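Local coordinates for protein sulfide-quinone reductase (Aquifex aeolicus, PDB 3HYW) that oxidises hydrogen sulfide with the help of a quinone, using bound FAD and building polysulfur on its active-site cysteines, at residues R22-R36 / L66-A78. Numbering follows the deposited sequence.
With FAD (flavin-adenine dinucleotide), chain G; SO4 (sulfate ion), chain N.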
loop_
_atom_site.group_PDB
_atom_site.type_symbol
_atom_site.label_atom_id
_atom_site.label_comp_id
_atom_site.label_asym_id
_atom_site.label_seq_id
_atom_site.Cartn_x
_atom_site.Cartn_y
_atom_site.Cartn_z
ATOM N N ARG A 22 -2.228 37.320 -31.162
ATOM C CA ARG A 22 -3.199 38.316 -31.616
ATOM C C ARG A 22 -3.520 39.350 -30.536
ATOM O O ARG A 22 -3.622 40.551 -30.823
ATOM C CB ARG A 22 -4.477 37.642 -32.148
ATOM C CG ARG A 22 -5.654 38.591 -32.447
ATOM C CD ARG A 22 -5.299 39.727 -33.444
ATOM N NE ARG A 22 -5.034 39.251 -34.806
ATOM C CZ ARG A 22 -3.912 39.461 -35.494
ATOM N NH1 ARG A 22 -2.900 40.149 -34.968
ATOM N NH2 ARG A 22 -3.798 38.982 -36.728
ATOM N N ASN A 23 -3.655 38.881 -29.301
ATOM C CA ASN A 23 -4.006 39.746 -28.181
ATOM C C ASN A 23 -2.827 40.617 -27.746
ATOM O O ASN A 23 -3.011 41.745 -27.280
ATOM C CB ASN A 23 -4.570 38.910 -27.018
ATOM C CG ASN A 23 -5.993 38.393 -27.299
ATOM O OD1 ASN A 23 -6.251 37.187 -27.287
ATOM N ND2 ASN A 23 -6.911 39.311 -27.568
ATOM N N LEU A 24 -1.618 40.086 -27.925
ATOM C CA LEU A 24 -0.378 40.810 -27.655
ATOM C C LEU A 24 -0.078 41.870 -28.723
ATOM O O LEU A 24 0.416 42.960 -28.412
ATOM C CB LEU A 24 0.787 39.821 -27.574
ATOM C CG LEU A 24 1.369 39.350 -26.228
ATOM C CD1 LEU A 24 0.371 39.292 -25.100
ATOM C CD2 LEU A 24 2.073 38.009 -26.389
ATOM N N MET A 25 -0.389 41.538 -29.972
ATOM C CA MET A 25 -0.019 42.362 -31.117
ATOM C C MET A 25 -1.165 42.390 -32.130
ATOM O O MET A 25 -1.224 41.546 -33.024
ATOM C CB MET A 25 1.267 41.814 -31.745
ATOM C CG MET A 25 2.081 42.818 -32.535
ATOM S SD MET A 25 3.692 42.144 -32.983
ATOM C CE MET A 25 4.622 42.457 -31.490
ATOM N N PRO A 26 -2.096 43.353 -31.978
ATOM C CA PRO A 26 -3.236 43.521 -32.886
ATOM C C PRO A 26 -2.885 43.676 -34.367
ATOM O O PRO A 26 -3.671 43.263 -35.218
ATOM C CB PRO A 26 -3.905 44.799 -32.366
ATOM C CG PRO A 26 -3.566 44.810 -30.911
ATOM C CD PRO A 26 -2.138 44.340 -30.883
ATOM N N ASP A 27 -1.729 44.260 -34.680
ATOM C CA ASP A 27 -1.376 44.500 -36.081
ATOM C C ASP A 27 -0.597 43.350 -36.742
ATOM O O ASP A 27 -0.439 43.322 -37.960
ATOM C CB ASP A 27 -0.682 45.863 -36.267
ATOM C CG ASP A 27 0.769 45.866 -35.810
ATOM O OD1 ASP A 27 1.115 45.133 -34.852
ATOM O OD2 ASP A 27 1.566 46.621 -36.422
ATOM N N LEU A 28 -0.149 42.393 -35.931
ATOM C CA LEU A 28 0.571 41.209 -36.405
ATOM C C LEU A 28 -0.262 40.431 -37.424
ATOM O O LEU A 28 -1.428 40.152 -37.175
ATOM C CB LEU A 28 0.864 40.286 -35.219
ATOM C CG LEU A 28 2.226 39.615 -34.997
ATOM C CD1 LEU A 28 2.069 38.382 -34.123
ATOM C CD2 LEU A 28 2.971 39.275 -36.270
ATOM N N LYS A 29 0.328 40.087 -38.568
ATOM C CA LYS A 29 -0.346 39.185 -39.502
ATOM C C LYS A 29 -0.143 37.742 -39.034
ATOM O O LYS A 29 0.975 37.327 -38.736
ATOM C CB LYS A 29 0.150 39.374 -40.939
ATOM C CG LYS A 29 -0.640 38.578 -41.971
ATOM C CD LYS A 29 -0.074 38.745 -43.390
ATOM C CE LYS A 29 -0.806 37.832 -44.376
ATOM N NZ LYS A 29 -0.143 37.791 -45.709
ATOM N N ILE A 30 -1.238 36.994 -38.948
ATOM C CA ILE A 30 -1.203 35.627 -38.431
ATOM C C ILE A 30 -2.008 34.700 -39.334
ATOM O O ILE A 30 -3.174 34.953 -39.620
ATOM C CB ILE A 30 -1.745 35.534 -36.972
ATOM C CG1 ILE A 30 -0.935 36.437 -36.030
ATOM C CG2 ILE A 30 -1.725 34.080 -36.480
ATOM C CD1 ILE A 30 -1.609 36.726 -34.711
ATOM N N THR A 31 -1.359 33.631 -39.780
ATOM C CA THR A 31 -1.995 32.628 -40.607
ATOM C C THR A 31 -1.927 31.293 -39.881
ATOM O O THR A 31 -0.851 30.861 -39.448
ATOM C CB THR A 31 -1.309 32.523 -41.987
ATOM O OG1 THR A 31 -1.331 33.806 -42.629
ATOM C CG2 THR A 31 -2.013 31.503 -42.874
ATOM N N LEU A 32 -3.082 30.653 -39.739
ATOM C CA LEU A 32 -3.152 29.323 -39.162
ATOM C C LEU A 32 -3.495 28.317 -40.253
ATOM O O LEU A 32 -4.486 28.479 -40.977
ATOM C CB LEU A 32 -4.172 29.273 -38.020
ATOM C CG LEU A 32 -4.167 28.025 -37.122
ATOM C CD1 LEU A 32 -4.351 28.408 -35.653
ATOM C CD2 LEU A 32 -5.240 27.041 -37.543
ATOM N N ILE A 33 -2.659 27.287 -40.362
ATOM C CA ILE A 33 -2.851 26.208 -41.323
ATOM C C ILE A 33 -3.193 24.930 -40.560
ATOM O O ILE A 33 -2.426 24.497 -39.702
ATOM C CB ILE A 33 -1.562 25.957 -42.167
ATOM C CG1 ILE A 33 -1.077 27.252 -42.841
ATOM C CG2 ILE A 33 -1.800 24.855 -43.192
ATOM C CD1 ILE A 33 0.294 27.132 -43.507
ATOM N N SER A 34 -4.335 24.326 -40.885
ATOM C CA SER A 34 -4.727 23.056 -40.279
ATOM C C SER A 34 -5.468 22.152 -41.257
ATOM O O SER A 34 -6.266 22.626 -42.064
ATOM C CB SER A 34 -5.592 23.291 -39.042
ATOM O OG SER A 34 -5.722 22.104 -38.286
ATOM N N ASP A 35 -5.200 20.850 -41.169
ATOM C CA ASP A 35 -5.840 19.856 -42.035
ATOM C C ASP A 35 -7.269 19.507 -41.592
ATOM O O ASP A 35 -8.059 18.988 -42.381
ATOM C CB ASP A 35 -4.973 18.589 -42.166
ATOM C CG ASP A 35 -4.734 17.884 -40.835
ATOM O OD1 ASP A 35 -5.029 18.461 -39.772
ATOM O OD2 ASP A 35 -4.237 16.741 -40.854
ATOM N N ARG A 36 -7.587 19.786 -40.332
ATOM C CA ARG A 36 -8.943 19.617 -39.831
ATOM C C ARG A 36 -9.680 20.951 -39.878
ATOM O O ARG A 36 -9.103 21.979 -39.540
ATOM C CB ARG A 36 -8.928 19.064 -38.404
ATOM C CG ARG A 36 -8.758 17.569 -38.349
ATOM C CD ARG A 36 -8.653 17.063 -36.921
ATOM N NE ARG A 36 -8.643 15.603 -36.880
ATOM C CZ ARG A 36 -7.552 14.847 -36.976
ATOM N NH1 ARG A 36 -6.355 15.406 -37.116
ATOM N NH2 ARG A 36 -7.660 13.523 -36.930
ATOM N N LEU A 66 -12.088 32.211 -37.198
ATOM C CA LEU A 66 -10.768 32.857 -37.115
ATOM C C LEU A 66 -10.628 34.262 -37.752
ATOM O O LEU A 66 -9.911 35.092 -37.199
ATOM C CB LEU A 66 -9.647 31.901 -37.557
ATOM C CG LEU A 66 -9.566 30.587 -36.764
ATOM C CD1 LEU A 66 -8.424 29.709 -37.258
ATOM C CD2 LEU A 66 -9.430 30.846 -35.268
ATOM N N PRO A 67 -11.311 34.533 -38.895
ATOM C CA PRO A 67 -11.333 35.899 -39.465
ATOM C C PRO A 67 -11.861 36.981 -38.510
ATOM O O PRO A 67 -11.426 38.128 -38.588
ATOM C CB PRO A 67 -12.271 35.761 -40.668
ATOM C CG PRO A 67 -12.161 34.331 -41.050
ATOM C CD PRO A 67 -12.054 33.593 -39.753
ATOM N N LYS A 68 -12.773 36.606 -37.614
ATOM C CA LYS A 68 -13.296 37.522 -36.591
ATOM C C LYS A 68 -12.190 38.031 -35.665
ATOM O O LYS A 68 -12.335 39.080 -35.029
ATOM C CB LYS A 68 -14.401 36.842 -35.778
ATOM C CG LYS A 68 -15.637 36.516 -36.604
ATOM C CD LYS A 68 -16.721 35.860 -35.778
ATOM C CE LYS A 68 -18.009 35.760 -36.581
ATOM N NZ LYS A 68 -19.153 35.281 -35.750
ATOM N N PHE A 69 -11.090 37.282 -35.603
ATOM C CA PHE A 69 -9.933 37.648 -34.788
ATOM C C PHE A 69 -8.751 38.052 -35.661
ATOM O O PHE A 69 -7.599 38.038 -35.218
ATOM C CB PHE A 69 -9.577 36.495 -33.832
ATOM C CG PHE A 69 -10.758 35.974 -33.061
ATOM C CD1 PHE A 69 -11.591 36.851 -32.350
ATOM C CD2 PHE A 69 -11.060 34.620 -33.058
ATOM C CE1 PHE A 69 -12.703 36.379 -31.643
ATOM C CE2 PHE A 69 -12.166 34.137 -32.349
ATOM C CZ PHE A 69 -12.987 35.020 -31.646
ATOM N N ASN A 70 -9.056 38.439 -36.901
ATOM C CA ASN A 70 -8.049 38.797 -37.913
ATOM C C ASN A 70 -6.961 37.729 -38.103
ATOM O O ASN A 70 -5.779 38.041 -38.254
ATOM C CB ASN A 70 -7.458 40.190 -37.639
ATOM C CG ASN A 70 -8.515 41.289 -37.658
ATOM O OD1 ASN A 70 -8.424 42.272 -36.916
ATOM N ND2 ASN A 70 -9.531 41.121 -38.501
ATOM N N ILE A 71 -7.379 36.465 -38.085
ATOM C CA ILE A 71 -6.474 35.339 -38.321
ATOM C C ILE A 71 -6.895 34.652 -39.617
ATOM O O ILE A 71 -8.060 34.291 -39.791
ATOM C CB ILE A 71 -6.465 34.341 -37.123
ATOM C CG1 ILE A 71 -5.852 35.010 -35.883
ATOM C CG2 ILE A 71 -5.701 33.048 -37.469
ATOM C CD1 ILE A 71 -6.172 34.310 -34.562
ATOM N N GLU A 72 -5.950 34.511 -40.541
ATOM C CA GLU A 72 -6.220 33.834 -41.806
ATOM C C GLU A 72 -6.176 32.323 -41.583
ATOM O O GLU A 72 -5.217 31.809 -41.023
ATOM C CB GLU A 72 -5.207 34.263 -42.875
ATOM C CG GLU A 72 -5.388 33.579 -44.227
ATOM C CD GLU A 72 -4.212 33.794 -45.165
ATOM O OE1 GLU A 72 -3.080 34.030 -44.676
ATOM O OE2 GLU A 72 -4.418 33.715 -46.394
ATOM N N PHE A 73 -7.231 31.630 -42.005
ATOM C CA PHE A 73 -7.307 30.181 -41.890
ATOM C C PHE A 73 -7.139 29.519 -43.254
ATOM O O PHE A 73 -7.857 29.837 -44.200
ATOM C CB PHE A 73 -8.631 29.758 -41.252
ATOM C CG PHE A 73 -8.753 28.271 -41.010
ATOM C CD1 PHE A 73 -9.812 27.547 -41.565
ATOM C CD2 PHE A 73 -7.821 27.596 -40.221
ATOM C CE1 PHE A 73 -9.939 26.174 -41.333
ATOM C CE2 PHE A 73 -7.934 26.225 -39.989
ATOM C CZ PHE A 73 -8.994 25.513 -40.545
ATOM N N ILE A 74 -6.168 28.614 -43.342
ATOM C CA ILE A 74 -5.983 27.778 -44.516
ATOM C C ILE A 74 -6.297 26.341 -44.112
ATOM O O ILE A 74 -5.554 25.728 -43.345
ATOM C CB ILE A 74 -4.546 27.899 -45.098
ATOM C CG1 ILE A 74 -4.275 29.343 -45.541
ATOM C CG2 ILE A 74 -4.351 26.929 -46.285
ATOM C CD1 ILE A 74 -2.824 29.643 -45.847
ATOM N N ASN A 75 -7.415 25.823 -44.613
ATOM C CA ASN A 75 -7.827 24.458 -44.312
ATOM C C ASN A 75 -7.141 23.472 -45.255
ATOM O O ASN A 75 -7.761 22.918 -46.165
ATOM C CB ASN A 75 -9.350 24.306 -44.362
ATOM C CG ASN A 75 -9.818 22.957 -43.844
ATOM O OD1 ASN A 75 -9.090 22.258 -43.125
ATOM N ND2 ASN A 75 -11.039 22.580 -44.207
ATOM N N GLU A 76 -5.846 23.290 -45.026
ATOM C CA GLU A 76 -5.015 22.365 -45.783
ATOM C C GLU A 76 -3.998 21.750 -44.854
ATOM O O GLU A 76 -3.628 22.340 -43.839
ATOM C CB GLU A 76 -4.236 23.109 -46.860
ATOM C CG GLU A 76 -4.996 23.452 -48.092
ATOM C CD GLU A 76 -4.061 23.782 -49.231
ATOM O OE1 GLU A 76 -3.428 22.843 -49.760
ATOM O OE2 GLU A 76 -3.953 24.972 -49.591
ATOM N N LYS A 77 -3.536 20.563 -45.217
ATOM C CA LYS A 77 -2.391 19.958 -44.567
ATOM C C LYS A 77 -1.128 20.703 -44.995
ATOM O O LYS A 77 -0.898 20.918 -46.192
ATOM C CB LYS A 77 -2.316 18.485 -44.966
ATOM C CG LYS A 77 -1.228 17.676 -44.296
ATOM C CD LYS A 77 -1.209 16.268 -44.877
ATOM C CE LYS A 77 0.186 15.876 -45.318
ATOM N NZ LYS A 77 0.289 14.414 -45.628
ATOM N N ALA A 78 -0.326 21.123 -44.021
ATOM C CA ALA A 78 1.028 21.602 -44.305
ATOM C C ALA A 78 1.903 20.403 -44.676
ATOM O O ALA A 78 1.972 19.423 -43.934
ATOM C CB ALA A 78 1.604 22.342 -43.120
HETATM P PA FAD G . -3.918 18.785 -31.104
HETATM O O1A FAD G . -4.806 19.540 -30.148
HETATM O O2A FAD G . -4.217 17.349 -31.406
HETATM O O5B FAD G . -3.911 19.634 -32.459
HETATM C C5B FAD G . -3.075 19.355 -33.569
HETATM C C4B FAD G . -3.694 20.051 -34.771
HETATM O O4B FAD G . -2.787 20.032 -35.872
HETATM C C3B FAD G . -4.943 19.326 -35.244
HETATM O O3B FAD G . -5.932 20.300 -35.598
HETATM C C2B FAD G . -4.476 18.565 -36.469
HETATM O O2B FAD G . -5.538 18.335 -37.392
HETATM C C1B FAD G . -3.432 19.512 -37.033
HETATM N N9A FAD G . -2.420 18.883 -37.924
HETATM C C8A FAD G . -1.818 17.684 -37.768
HETATM N N7A FAD G . -0.942 17.500 -38.787
HETATM C C5A FAD G . -1.007 18.593 -39.584
HETATM C C6A FAD G . -0.363 18.974 -40.759
HETATM N N6A FAD G . 0.552 18.160 -41.334
HETATM N N1A FAD G . -0.657 20.174 -41.326
HETATM C C2A FAD G . -1.563 20.998 -40.770
HETATM N N3A FAD G . -2.200 20.653 -39.639
HETATM C C4A FAD G . -1.936 19.462 -39.029
HETATM N N1 FAD G . -4.677 16.891 -21.615
HETATM C C2 FAD G . -5.171 17.402 -20.455
HETATM O O2 FAD G . -4.575 18.336 -19.883
HETATM N N3 FAD G . -6.312 16.925 -19.902
HETATM C C4 FAD G . -6.985 15.922 -20.503
HETATM O O4 FAD G . -8.131 15.419 -19.956
HETATM C C4X FAD G . -6.498 15.382 -21.688
HETATM N N5 FAD G . -7.173 14.372 -22.281
HETATM C C5X FAD G . -6.723 13.838 -23.437
HETATM C C6 FAD G . -7.448 12.803 -24.039
HETATM C C7 FAD G . -7.003 12.227 -25.225
HETATM C C7M FAD G . -7.816 11.103 -25.839
HETATM C C8 FAD G . -5.823 12.696 -25.808
HETATM C C8M FAD G . -5.277 12.111 -27.097
HETATM C C9 FAD G . -5.103 13.726 -25.197
HETATM C C9A FAD G . -5.547 14.323 -24.007
HETATM N N10 FAD G . -4.862 15.345 -23.414
HETATM C C10 FAD G . -5.323 15.877 -22.252
HETATM C "C1'" FAD G . -3.576 15.807 -23.986
HETATM C "C2'" FAD G . -3.494 17.110 -24.754
HETATM O "O2'" FAD G . -4.109 18.169 -24.007
HETATM C "C3'" FAD G . -4.107 16.915 -26.141
HETATM O "O3'" FAD G . -3.401 15.853 -26.827
HETATM C "C4'" FAD G . -4.042 18.196 -26.962
HETATM O "O4'" FAD G . -4.974 18.076 -28.044
HETATM C "C5'" FAD G . -2.636 18.437 -27.500
HETATM O "O5'" FAD G . -2.585 19.687 -28.181
HETATM P P FAD G . -1.749 19.890 -29.545
HETATM O O1P FAD G . -1.982 21.304 -30.009
HETATM O O2P FAD G . -0.330 19.394 -29.370
HETATM O O3P FAD G . -2.404 18.851 -30.588
HETATM S S SO4 N . 1.988 14.784 -41.925
HETATM O O1 SO4 N . 1.319 14.215 -43.082
HETATM O O2 SO4 N . 2.703 13.698 -41.257
HETATM O O3 SO4 N . 2.915 15.834 -42.335
HETATM O O4 SO4 N . 0.975 15.342 -41.031
HETATM O O HOH W 1 -6.469 42.681 -34.483
HETATM O O HOH W 2 -3.665 38.318 -39.893
#
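Arg22, near the end of helix 12-24, reaches the turn before strand 71-74 with its guanidinium edge: NE bonds to Phe69 O (2.9 Å) and NH2 to Asn70 O (2.7 Å), both acceptors close to the guanidinium plane. Bends at chi2 (56°) and chi3 (68°) fold the chain back, and NH1 and NH2 also grip Leu28 O end-on, while Ile30 CD1 sits over one face, toward its rim. Cutting this side chain back to an alanine is likely to cost Phe69 O and Leu28 O their arginine donors and leave Asn70 O with a water, untying the 25-28 turn from residues 69-70. Beyond it, strands 29-33 and 71-74 run parallel, Ile30 O accepting from Glu72 N. Thr31 OG1, which also bonds to His4, donates to the anti lone pair of Glu72 OE1 (2.7 Å). Leu32 bonds through N to Glu72 O and through O to Ile74 N; on the other face, its CD2 meets the edge of the Phe73 ring at CE2 (3.7 Å). Ser34 N continues the pairing to Ile74 O. Asp35 OD1 accepts from FAD O2B, modelled doubtfully short (2.4 Å), to which Arg36 NH1 also donates, and Ala78 N reaches adenine N1A (2.9 Å). An acidic residue just past the second strand, holding the adenosine ribose, is characteristic of Rossmann-type dinucleotide-binding domains, here binding FAD.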